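Local coordinates for conserved domain protein (Streptococcus pneumoniae, PDB 4IAJ), which is of unknown function but belongs to the DUF4649 family and folds into a small antiparallel sheet packed with helices, at residues H59-Y62 and G63-F66. Sequence-based numbering, arbitrary orientation.
Sequences HGTY and GDIF. With EDO (1,2-ethanediol), chain P.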
# COMPACT_ATOMS: atom_id res chain seq x y z
N HIS B 59 -6.93 -10.50 -22.84
CA HIS B 59 -7.29 -11.35 -21.73
C HIS B 59 -6.26 -11.05 -20.65
O HIS B 59 -5.07 -11.37 -20.78
CB HIS B 59 -7.28 -12.82 -22.14
CG HIS B 59 -7.89 -13.08 -23.48
ND1 HIS B 59 -9.25 -13.08 -23.69
CD2 HIS B 59 -7.33 -13.33 -24.69
CE1 HIS B 59 -9.51 -13.32 -24.96
NE2 HIS B 59 -8.36 -13.48 -25.59
N GLY B 60 -6.72 -10.41 -19.58
CA GLY B 60 -5.82 -10.05 -18.51
C GLY B 60 -6.46 -9.01 -17.63
O GLY B 60 -7.65 -8.68 -17.78
N THR B 61 -5.65 -8.53 -16.69
CA THR B 61 -6.06 -7.54 -15.72
C THR B 61 -5.92 -6.15 -16.28
O THR B 61 -5.21 -5.92 -17.27
CB THR B 61 -5.18 -7.59 -14.45
OG1 THR B 61 -3.82 -7.37 -14.82
CG2 THR B 61 -5.30 -8.91 -13.75
N TYR B 62 -6.59 -5.20 -15.61
CA TYR B 62 -6.49 -3.81 -15.97
C TYR B 62 -5.04 -3.36 -15.87
O TYR B 62 -4.54 -2.69 -16.74
CB TYR B 62 -7.37 -2.96 -15.06
CG TYR B 62 -7.40 -1.49 -15.40
CD1 TYR B 62 -6.35 -0.65 -15.02
CD2 TYR B 62 -8.46 -0.94 -16.12
CE1 TYR B 62 -6.35 0.69 -15.35
CE2 TYR B 62 -8.46 0.41 -16.44
CZ TYR B 62 -7.41 1.21 -16.04
OH TYR B 62 -7.41 2.55 -16.38
N GLY B 63 -4.37 -3.77 -14.79
CA GLY B 63 -2.99 -3.38 -14.53
C GLY B 63 -2.01 -3.78 -15.60
O GLY B 63 -1.03 -3.11 -15.80
N ASP B 64 -2.29 -4.87 -16.32
CA ASP B 64 -1.38 -5.35 -17.38
C ASP B 64 -1.65 -4.75 -18.77
O ASP B 64 -0.93 -5.08 -19.74
CB ASP B 64 -1.47 -6.87 -17.49
CG ASP B 64 -0.69 -7.57 -16.41
OD1 ASP B 64 0.24 -6.97 -15.84
OD2 ASP B 64 -0.98 -8.76 -16.16
N ILE B 65 -2.65 -3.90 -18.89
CA ILE B 65 -2.94 -3.26 -20.19
C ILE B 65 -1.80 -2.38 -20.69
O ILE B 65 -1.43 -2.47 -21.87
CB ILE B 65 -4.22 -2.42 -20.17
CG1 ILE B 65 -5.44 -3.30 -19.94
CG2 ILE B 65 -4.38 -1.70 -21.52
CD1 ILE B 65 -6.72 -2.52 -19.72
N PHE B 66 -1.23 -1.57 -19.81
CA PHE B 66 -0.14 -0.68 -20.20
C PHE B 66 0.99 -1.43 -20.91
O PHE B 66 1.45 -1.02 -21.96
CB PHE B 66 0.39 0.08 -18.97
CG PHE B 66 1.48 1.07 -19.27
CD1 PHE B 66 1.16 2.35 -19.70
CD2 PHE B 66 2.81 0.74 -19.11
CE1 PHE B 66 2.16 3.27 -19.98
CE2 PHE B 66 3.80 1.65 -19.39
CZ PHE B 66 3.48 2.93 -19.82
C1 EDO P . -2.06 -6.43 -11.35
O1 EDO P . -2.12 -6.76 -12.74
C2 EDO P . -1.11 -5.27 -11.05
O2 EDO P . -0.70 -4.55 -12.23
O HOH W 1 -3.15 -9.94 -16.94
O HOH W 2 -2.66 -0.72 -17.43
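Thr61 and Asp64 meet through backbone and side chain together. The amide of Asp64 lies 3.2 Å from Thr61 O and 3.3 Å from Thr61 OG1, a forked and rather bent arrangement in which one N-H serves two acceptors. Threonine suits the place because OG1 sits between its own N and carbonyl carbon (chi1 58°), which turns the hydroxyl over the opening turn of the chain. One residue on, Ile65 N donates to Tyr62 O at 3.1 Å.

Water extends both links. One water accepts from Thr61 N and donates to Asp64 OD2 at 2.6 Å, so the carboxylate returns to the start of the turn through a bridge. Its other oxygen, OD1, bonds to Gln34 of a third subunit; a short aspartate suits both tasks, and the two partners probably limit its rotation. A second water donates to Tyr62 O at 2.8 Å and accepts from Phe66 N at 2.9 Å, filling in for a direct bond. An ethanediol, probably from the crystallisation liquor, pairs O1 with Thr61 OG1 at 2.8 Å.

Apolar contact is looser: Ile65 CD1 approaches Tyr62 CD2 obliquely, at 4.3 Å. With CG anti to the backbone N (chi1 -177°), the Tyr62 ring sets its edge near Gly63 N and reaches Tyr11 and strands 7-12 and 18-23, while Ile65 also packs on Ile9 and Phe29. Both bulky residues thus suit a buried place between the sheet and helix 26-35. Gly60 has an extended backbone that a side chain would jam against the preceding carbonyl.

Two overlapping beta turns, 61-64 near type III and 62-65 type I, lead into helix 65-71, the first closed by the bifurcated hydrogen bond that Asp64 N gives to Thr61.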